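Local coordinates for protein PAN2-PAN3 deadenylation complex catalytic subunit pan2 (Neurospora crassa, PDB 4CZW) that probably serves as the catalytic subunit of the PAN2-PAN3 deadenylase, shortening mRNA poly(A) tails with release of 5'-AMP; this piece holds its pseudo-ubiquitin-protease and exonuclease domains, at residues A[16-20]-A[41-45]; A[63-68]-A[89-93]; A[129-134]-A[339-343]. The contacts are given in a common frame with arbitrary orientation. Residue numbers count along the deposited sequence, not the author numbering.

Contact 1: A[16-20]-A[41-45]; sequences CEIKY and LENNI
Residues 16-20 run in an extended but non-sheet conformation (phi -93 to -108°, psi 120 to 158°), so side chains alternate: Ile18 and Tyr20 direct CA-to-CB toward residues 41-45, while Glu17 points away. The facing backbone turns after Glu42, where Asn43 (-115/22) and Asn44 (-101/32) have small positive psi and chi1 p (55° and 57°). CA pairs Cys16-Asn43 and Ile18-Asn44 lie 7.9 and 7.2 Å apart, too far for strand pairing, and side chains span the gap. The main link is a hydrogen bond from Asn43 ND2 to Cys16 O, 2.7 Å long and nearly linear at 167°; the same amide nitrogen also donates to Asp366. Asn43 OD1 lies 3.4 Å from Cys16 O, two acceptors that cannot bond, and instead accepts from a water at 3.1 Å, which in turn takes a weak hydrogen bond from Ile18 N at 3.5 Å. One carboxamide thus meets this backbone directly and through water. Asn44 ND2 reaches Tyr20 OH at 2.7 Å, a weak bond (124°) at the ring edge. Between these polar links Ile18 (chi1 m, chi2 t) places CD1 4.2 Å from Glu42 CB and 3.6 Å from Asn44 OD1. Glu42 keeps its carboxylate for a salt bridge with Arg556 and a hydrogen bond to Ser99. The contact is asparagine side-chain bridging between two irregular segments of the USP-like domain. Residues 41-45 lead from short strand 40-41 toward helix 51-58, against which Leu41 packs, while Ile45 rests on helix 103-109.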
loop_
_atom_site.group_PDB
_atom_site.type_symbol
_atom_site.label_atom_id
_atom_site.label_comp_id
_atom_site.label_asym_id
_atom_site.label_seq_id
_atom_site.Cartn_x
_atom_site.Cartn_y
_atom_site.Cartn_z
ATOM N N CYS A 16 -15.320 -12.000 -3.787
ATOM C CA CYS A 16 -16.308 -10.936 -3.903
ATOM C C CYS A 16 -16.240 -10.276 -5.277
ATOM O O CYS A 16 -15.208 -9.731 -5.666
ATOM C CB CYS A 16 -16.100 -9.896 -2.802
ATOM S SG CYS A 16 -16.179 -10.576 -1.131
ATOM N N GLU A 17 -17.349 -10.337 -6.009
ATOM C CA GLU A 17 -17.417 -9.766 -7.348
ATOM C C GLU A 17 -17.952 -8.339 -7.341
ATOM O O GLU A 17 -18.889 -8.017 -6.610
ATOM C CB GLU A 17 -18.294 -10.630 -8.257
ATOM C CG GLU A 17 -17.601 -11.853 -8.825
ATOM C CD GLU A 17 -18.472 -12.600 -9.817
ATOM O OE1 GLU A 17 -19.712 -12.550 -9.677
ATOM O OE2 GLU A 17 -17.916 -13.230 -10.742
ATOM N N ILE A 18 -17.345 -7.490 -8.163
ATOM C CA ILE A 18 -17.840 -6.136 -8.375
ATOM C C ILE A 18 -18.752 -6.115 -9.597
ATOM O O ILE A 18 -18.343 -6.506 -10.689
ATOM C CB ILE A 18 -16.690 -5.130 -8.576
ATOM C CG1 ILE A 18 -15.759 -5.132 -7.362
ATOM C CG2 ILE A 18 -17.242 -3.735 -8.829
ATOM C CD1 ILE A 18 -14.601 -4.163 -7.476
ATOM N N LYS A 19 -19.991 -5.672 -9.412
ATOM C CA LYS A 19 -20.931 -5.593 -10.526
ATOM C C LYS A 19 -20.940 -4.191 -11.123
ATOM O O LYS A 19 -20.966 -3.195 -10.397
ATOM C CB LYS A 19 -22.336 -6.001 -10.080
ATOM C CG LYS A 19 -22.447 -7.478 -9.723
ATOM C CD LYS A 19 -23.896 -7.919 -9.568
ATOM C CE LYS A 19 -23.983 -9.430 -9.395
ATOM N NZ LYS A 19 -25.388 -9.917 -9.383
ATOM N N TYR A 20 -20.929 -4.125 -12.452
ATOM C CA TYR A 20 -20.730 -2.865 -13.164
ATOM C C TYR A 20 -21.978 -2.317 -13.844
ATOM O O TYR A 20 -22.921 -3.053 -14.144
ATOM C CB TYR A 20 -19.626 -3.036 -14.208
ATOM C CG TYR A 20 -18.290 -3.301 -13.581
ATOM C CD1 TYR A 20 -17.884 -4.594 -13.280
ATOM C CD2 TYR A 20 -17.443 -2.254 -13.259
ATOM C CE1 TYR A 20 -16.666 -4.836 -12.690
ATOM C CE2 TYR A 20 -16.224 -2.485 -12.670
ATOM C CZ TYR A 20 -15.840 -3.777 -12.387
ATOM O OH TYR A 20 -14.627 -4.019 -11.798
ATOM N N LEU A 41 -9.570 -3.583 0.104
ATOM C CA LEU A 41 -9.030 -3.261 -1.212
ATOM C C LEU A 41 -9.822 -3.943 -2.323
ATOM O O LEU A 41 -10.159 -5.121 -2.225
ATOM C CB LEU A 41 -7.554 -3.658 -1.294
ATOM C CG LEU A 41 -6.602 -2.874 -0.388
ATOM C CD1 LEU A 41 -5.208 -3.479 -0.413
ATOM C CD2 LEU A 41 -6.556 -1.410 -0.800
ATOM N N GLU A 42 -10.112 -3.190 -3.379
ATOM C CA GLU A 42 -10.896 -3.698 -4.500
ATOM C C GLU A 42 -10.086 -4.697 -5.328
ATOM O O GLU A 42 -8.865 -4.580 -5.430
ATOM C CB GLU A 42 -11.383 -2.536 -5.369
ATOM C CG GLU A 42 -12.200 -1.512 -4.594
ATOM C CD GLU A 42 -12.514 -0.267 -5.400
ATOM O OE1 GLU A 42 -12.209 -0.246 -6.610
ATOM O OE2 GLU A 42 -13.065 0.692 -4.819
ATOM N N ASN A 43 -10.771 -5.674 -5.917
ATOM C CA ASN A 43 -10.100 -6.808 -6.550
ATOM C C ASN A 43 -10.288 -6.916 -8.062
ATOM O O ASN A 43 -10.133 -7.999 -8.630
ATOM C CB ASN A 43 -10.574 -8.112 -5.903
ATOM C CG ASN A 43 -12.085 -8.267 -5.938
ATOM O OD1 ASN A 43 -12.794 -7.449 -6.523
ATOM N ND2 ASN A 43 -12.584 -9.326 -5.311
ATOM N N ASN A 44 -10.620 -5.808 -8.714
ATOM C CA ASN A 44 -10.826 -5.819 -10.156
ATOM C C ASN A 44 -9.619 -5.271 -10.900
ATOM O O ASN A 44 -9.748 -4.667 -11.964
ATOM C CB ASN A 44 -12.067 -5.016 -10.518
ATOM C CG ASN A 44 -12.000 -3.584 -10.025
ATOM O OD1 ASN A 44 -11.455 -3.307 -8.957
ATOM N ND2 ASN A 44 -12.553 -2.665 -10.806
ATOM N N ILE A 45 -8.445 -5.485 -10.323
ATOM C CA ILE A 45 -7.206 -4.956 -10.870
ATOM C C ILE A 45 -6.238 -6.099 -11.148
ATOM O O ILE A 45 -6.291 -7.139 -10.493
ATOM C CB ILE A 45 -6.566 -3.934 -9.901
ATOM C CG1 ILE A 45 -7.637 -2.984 -9.357
ATOM C CG2 ILE A 45 -5.450 -3.153 -10.581
ATOM C CD1 ILE A 45 -7.160 -2.089 -8.237
HETATM O O HOH W 1 -14.130 -8.245 -9.173
#

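Contact 2: A[63-68]-A[89-93]; sequences LRNMAL and FDMLQ
Phe89 is the centre of this helix-helix contact, with 90 Å² of its surface buried, followed by Arg64 with 60 Å² and Gln93 with 54 Å². Residues 63-68 and 89-93 are both helical and cross at -119°, their short axes 11.0 Å apart at closest approach; the nearest CA atoms are Arg64-Phe89 at 6.5 Å and Leu68-Asp90 at 7.7 Å. Phe89 points toward the other helix in an m rotamer (chi1 -69°, chi2 -13°). Its CD2 lies 3.7 Å from Arg64 CA and 3.8 Å from Ala67 CB, a side chain small enough to admit the ring, while Leu63 O sits at the ring edge, 3.8 Å from CE2. The helices, 61-71 and 81-94, belong to the USP-like domain; together with the connection between them they supply the zinc ligands His70, Cys75, Cys80 and Cys83, and Ala67 is about 6 Å, side chain to side chain, from His70. Arg64 (chi1 t, chi2 t) packs its CG 4.0 Å from Phe89 CB; its NE is hydrogen-bonded to His58 O, and its NH1 stands 3.5 Å from Gln93 OE1. Gln93 takes chi1 p, which turns its amide back along its own helix: NE2 donates to Asp90 OD1 at 3.0 Å and 165°. The same NE2 is 3.8 Å from Leu68 CD1, and Trp405 of helix 404-407 touches Leu68, Asp90 and Gln93.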
loop_
_atom_site.group_PDB
_atom_site.type_symbol
_atom_site.label_atom_id
_atom_site.label_comp_id
_atom_site.label_asym_id
_atom_site.label_seq_id
_atom_site.Cartn_x
_atom_site.Cartn_y
_atom_site.Cartn_z
ATOM N N LEU A 63 6.672 -1.543 9.376
ATOM C CA LEU A 63 6.604 -1.492 7.920
ATOM C C LEU A 63 5.890 -0.235 7.433
ATOM O O LEU A 63 6.314 0.386 6.458
ATOM C CB LEU A 63 5.905 -2.736 7.366
ATOM C CG LEU A 63 6.676 -4.053 7.461
ATOM C CD1 LEU A 63 5.897 -5.179 6.804
ATOM C CD2 LEU A 63 8.050 -3.907 6.830
ATOM N N ARG A 64 4.807 0.138 8.111
ATOM C CA ARG A 64 4.032 1.311 7.721
ATOM C C ARG A 64 4.843 2.590 7.909
ATOM O O ARG A 64 4.853 3.461 7.041
ATOM C CB ARG A 64 2.726 1.399 8.518
ATOM C CG ARG A 64 1.771 2.466 7.994
ATOM C CD ARG A 64 0.768 2.922 9.047
ATOM N NE ARG A 64 -0.249 1.918 9.346
ATOM C CZ ARG A 64 -1.256 2.109 10.193
ATOM N NH1 ARG A 64 -1.383 3.269 10.825
ATOM N NH2 ARG A 64 -2.139 1.143 10.409
ATOM N N ASN A 65 5.521 2.694 9.048
ATOM C CA ASN A 65 6.376 3.841 9.325
ATOM C C ASN A 65 7.514 3.939 8.315
ATOM O O ASN A 65 7.787 5.010 7.775
ATOM C CB ASN A 65 6.936 3.759 10.746
ATOM C CG ASN A 65 7.853 4.920 11.079
ATOM O OD1 ASN A 65 7.395 6.007 11.432
ATOM N ND2 ASN A 65 9.157 4.693 10.971
HETATM N N MSE A 66 8.160 2.805 8.063
HETATM C CA MSE A 66 9.268 2.716 7.119
HETATM C C MSE A 66 8.920 3.314 5.758
HETATM O O MSE A 66 9.696 4.083 5.190
HETATM C CB MSE A 66 9.688 1.255 6.953
HETATM C CG MSE A 66 10.896 1.032 6.065
HETATM SE SE MSE A 66 11.236 -0.870 5.802
HETATM C CE MSE A 66 11.125 -1.449 7.657
ATOM N N ALA A 67 7.745 2.962 5.248
ATOM C CA ALA A 67 7.305 3.424 3.936
ATOM C C ALA A 67 6.967 4.912 3.943
ATOM O O ALA A 67 7.293 5.635 3.002
ATOM C CB ALA A 67 6.105 2.613 3.470
ATOM N N LEU A 68 6.315 5.362 5.011
ATOM C CA LEU A 68 5.895 6.755 5.119
ATOM C C LEU A 68 7.083 7.699 5.279
ATOM O O LEU A 68 7.081 8.803 4.735
ATOM C CB LEU A 68 4.926 6.929 6.290
ATOM C CG LEU A 68 3.536 6.318 6.098
ATOM C CD1 LEU A 68 2.710 6.453 7.366
ATOM C CD2 LEU A 68 2.825 6.971 4.923
ATOM N N PHE A 89 -0.532 2.781 2.063
ATOM C CA PHE A 89 -0.651 2.795 3.518
ATOM C C PHE A 89 -1.345 4.064 3.993
ATOM O O PHE A 89 -2.128 4.039 4.943
ATOM C CB PHE A 89 0.726 2.678 4.176
ATOM C CG PHE A 89 1.375 1.334 3.999
ATOM C CD1 PHE A 89 0.649 0.251 3.532
ATOM C CD2 PHE A 89 2.713 1.155 4.307
ATOM C CE1 PHE A 89 1.247 -0.984 3.370
ATOM C CE2 PHE A 89 3.316 -0.077 4.148
ATOM C CZ PHE A 89 2.582 -1.149 3.681
ATOM N N ASP A 90 -1.051 5.171 3.320
ATOM C CA ASP A 90 -1.648 6.456 3.654
ATOM C C ASP A 90 -3.145 6.443 3.369
ATOM O O ASP A 90 -3.934 7.004 4.125
ATOM C CB ASP A 90 -0.966 7.580 2.870
ATOM C CG ASP A 90 -1.247 8.949 3.452
ATOM O OD1 ASP A 90 -1.518 9.032 4.669
ATOM O OD2 ASP A 90 -1.188 9.940 2.695
HETATM N N MSE A 91 -3.531 5.792 2.276
HETATM C CA MSE A 91 -4.938 5.692 1.908
HETATM C C MSE A 91 -5.711 4.828 2.899
HETATM O O MSE A 91 -6.870 5.106 3.201
HETATM C CB MSE A 91 -5.087 5.126 0.495
HETATM C CG MSE A 91 -4.608 6.061 -0.601
HETATM SE SE MSE A 91 -5.062 5.425 -2.387
HETATM C CE MSE A 91 -4.079 3.743 -2.390
ATOM N N LEU A 92 -5.062 3.783 3.400
ATOM C CA LEU A 92 -5.704 2.860 4.330
ATOM C C LEU A 92 -5.884 3.472 5.715
ATOM O O LEU A 92 -6.716 3.014 6.498
ATOM C CB LEU A 92 -4.899 1.563 4.432
ATOM C CG LEU A 92 -4.845 0.711 3.163
ATOM C CD1 LEU A 92 -4.006 -0.539 3.383
ATOM C CD2 LEU A 92 -6.248 0.345 2.706
ATOM N N GLN A 93 -5.108 4.509 6.017
ATOM C CA GLN A 93 -5.205 5.170 7.314
ATOM C C GLN A 93 -5.995 6.475 7.216
ATOM O O GLN A 93 -6.513 6.969 8.216
ATOM C CB GLN A 93 -3.812 5.434 7.893
ATOM C CG GLN A 93 -2.980 6.438 7.115
ATOM C CD GLN A 93 -1.601 6.638 7.712
ATOM O OE1 GLN A 93 -1.207 5.937 8.644
ATOM N NE2 GLN A 93 -0.858 7.601 7.176
#

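Contact 3: A[129-134]-A[339-343]; sequences NPSTLV and KSHLV
Apolar packing carries most of this contact between the first turn of helix 130-149 and strand 339-347. Leu342, with 78 Å² covered, and Pro130, with 68 Å², point their CA-to-CB bonds toward each other's segment. Leu342 (chi1 m, chi2 t) sets CG 3.7 Å from Pro130 CB and CD1 3.6 Å from Val134 CB, so it lies against two residues one helical turn apart; CD1 also comes within 3.4 Å of Pro130 O, and CD2 within 4.0 Å of Ser131 N. The helical segment 130-134 and the strand segment have axes 8.4 Å apart at an angle of 42°, with the nearest CA pair, Pro130-His341, at 6.1 Å.

Polar contact between the segments is mediated by water. A single water accepts from Ser131 N at 3.0 Å and hydrogen-bonds Ser340 OG at 2.9 Å; Ser340 has chi1 p, and its OG also stands 3.3 Å from Pro130 CD. Ser131 N sits in the first turn, where no preceding helical carbonyl is available, and the water takes that place; further along, Leu133 N donates to Asn129 O at 2.8 Å and Val134 N to Pro130 O at 2.9 Å. Asn129 holds the N-cap position without a side-chain cap, its ND2 bonding to Asp127.

This is helix-on-sheet packing within the USP-like domain. His341 points away from the helix and bonds Asn365 of strand 361-365, while its backbone pairs with Val332 of strand 321-334; Leu342 and Val134 also touch helix 51-58, through Ser52 and Leu53.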
loop_
_atom_site.group_PDB
_atom_site.type_symbol
_atom_site.label_atom_id
_atom_site.label_comp_id
_atom_site.label_asym_id
_atom_site.label_seq_id
_atom_site.Cartn_x
_atom_site.Cartn_y
_atom_site.Cartn_z
ATOM N N ASN A 129 -0.568 -19.580 -9.431
ATOM C CA ASN A 129 -1.288 -19.744 -8.175
ATOM C C ASN A 129 -1.052 -18.543 -7.268
ATOM O O ASN A 129 0.094 -18.156 -7.038
ATOM C CB ASN A 129 -0.866 -21.033 -7.466
ATOM C CG ASN A 129 -1.394 -22.278 -8.152
ATOM O OD1 ASN A 129 -2.494 -22.742 -7.858
ATOM N ND2 ASN A 129 -0.607 -22.825 -9.072
ATOM N N PRO A 130 -2.141 -17.941 -6.763
ATOM C CA PRO A 130 -2.091 -16.763 -5.888
ATOM C C PRO A 130 -1.153 -16.941 -4.696
ATOM O O PRO A 130 -0.436 -16.009 -4.334
ATOM C CB PRO A 130 -3.540 -16.619 -5.418
ATOM C CG PRO A 130 -4.342 -17.202 -6.523
ATOM C CD PRO A 130 -3.526 -18.346 -7.059
ATOM N N SER A 131 -1.163 -18.131 -4.103
ATOM C CA SER A 131 -0.299 -18.432 -2.967
ATOM C C SER A 131 1.174 -18.349 -3.357
ATOM O O SER A 131 1.997 -17.843 -2.596
ATOM C CB SER A 131 -0.619 -19.818 -2.407
ATOM O OG SER A 131 -0.427 -20.819 -3.391
ATOM N N THR A 132 1.499 -18.845 -4.545
ATOM C CA THR A 132 2.865 -18.781 -5.051
ATOM C C THR A 132 3.228 -17.346 -5.424
ATOM O O THR A 132 4.345 -16.889 -5.172
ATOM C CB THR A 132 3.060 -19.693 -6.277
ATOM O OG1 THR A 132 2.694 -21.036 -5.938
ATOM C CG2 THR A 132 4.509 -19.669 -6.737
ATOM N N LEU A 133 2.272 -16.641 -6.021
ATOM C CA LEU A 133 2.473 -15.258 -6.437
ATOM C C LEU A 133 2.758 -14.340 -5.251
ATOM O O LEU A 133 3.625 -13.470 -5.328
ATOM C CB LEU A 133 1.252 -14.750 -7.207
ATOM C CG LEU A 133 1.044 -15.292 -8.621
ATOM C CD1 LEU A 133 -0.306 -14.857 -9.170
ATOM C CD2 LEU A 133 2.168 -14.831 -9.534
ATOM N N VAL A 134 2.030 -14.541 -4.157
ATOM C CA VAL A 134 2.180 -13.692 -2.979
ATOM C C VAL A 134 3.443 -14.063 -2.197
ATOM O O VAL A 134 3.991 -13.240 -1.465
ATOM C CB VAL A 134 0.939 -13.776 -2.057
ATOM C CG1 VAL A 134 0.877 -15.114 -1.340
ATOM C CG2 VAL A 134 0.934 -12.629 -1.057
ATOM N N LYS A 339 -10.482 -23.444 -7.789
ATOM C CA LYS A 339 -9.648 -22.250 -7.898
ATOM C C LYS A 339 -9.010 -21.913 -6.558
ATOM O O LYS A 339 -8.872 -22.782 -5.692
ATOM C CB LYS A 339 -10.463 -21.050 -8.388
ATOM C CG LYS A 339 -11.715 -20.737 -7.561
ATOM C CD LYS A 339 -12.343 -19.409 -7.980
ATOM C CE LYS A 339 -13.865 -19.441 -7.887
ATOM N NZ LYS A 339 -14.474 -18.342 -8.693
ATOM N N SER A 340 -8.638 -20.644 -6.395
ATOM C CA SER A 340 -8.091 -20.138 -5.137
ATOM C C SER A 340 -7.970 -18.615 -5.181
ATOM O O SER A 340 -7.722 -18.038 -6.236
ATOM C CB SER A 340 -6.723 -20.777 -4.836
ATOM O OG SER A 340 -5.760 -20.450 -5.822
ATOM N N HIS A 341 -8.160 -17.965 -4.037
ATOM C CA HIS A 341 -7.851 -16.541 -3.911
ATOM C C HIS A 341 -7.406 -16.262 -2.481
ATOM O O HIS A 341 -7.545 -17.119 -1.607
ATOM C CB HIS A 341 -9.048 -15.661 -4.292
ATOM C CG HIS A 341 -9.960 -15.349 -3.147
ATOM N ND1 HIS A 341 -10.808 -16.285 -2.598
ATOM C CD2 HIS A 341 -10.161 -14.204 -2.453
ATOM C CE1 HIS A 341 -11.490 -15.731 -1.612
ATOM N NE2 HIS A 341 -11.117 -14.469 -1.503
ATOM N N LEU A 342 -6.865 -15.073 -2.237
ATOM C CA LEU A 342 -6.262 -14.783 -0.942
ATOM C C LEU A 342 -7.063 -13.797 -0.098
ATOM O O LEU A 342 -7.655 -12.849 -0.615
ATOM C CB LEU A 342 -4.845 -14.249 -1.142
ATOM C CG LEU A 342 -3.978 -15.071 -2.095
ATOM C CD1 LEU A 342 -2.644 -14.390 -2.335
ATOM C CD2 LEU A 342 -3.775 -16.480 -1.560
ATOM N N VAL A 343 -7.074 -14.035 1.208
ATOM C CA VAL A 343 -7.648 -13.097 2.164
ATOM C C VAL A 343 -6.610 -12.792 3.236
ATOM O O VAL A 343 -5.541 -13.405 3.263
ATOM C CB VAL A 343 -8.927 -13.646 2.824
ATOM C CG1 VAL A 343 -9.971 -13.983 1.767
ATOM C CG2 VAL A 343 -8.604 -14.865 3.676
HETATM O O HOH W 2 -3.195 -20.356 -4.492
#

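In the fold
All three contacts lie in the USP-like domain, which is predicted to be catalytically inactive and to act as a scaffold. Contacts 1 and 2, with centres 23 Å apart, touch where Leu41 CD2 meets Leu92 CD2 at 3.9 Å. Contact 3 is 16 Å from contact 1 by centres, about 5 Å by nearest atoms, and 24 Å from contact 2. Helix 51-58 has neighbours from all three: Leu41, then Leu63, Phe89 and Leu92, then Val134 and Leu342. Contact 2 alone lies near a metal, with the Ala67 side chain about 9 Å from zinc. Contact 1 connects to the exonuclease region through the Glu42-Arg556 salt bridge.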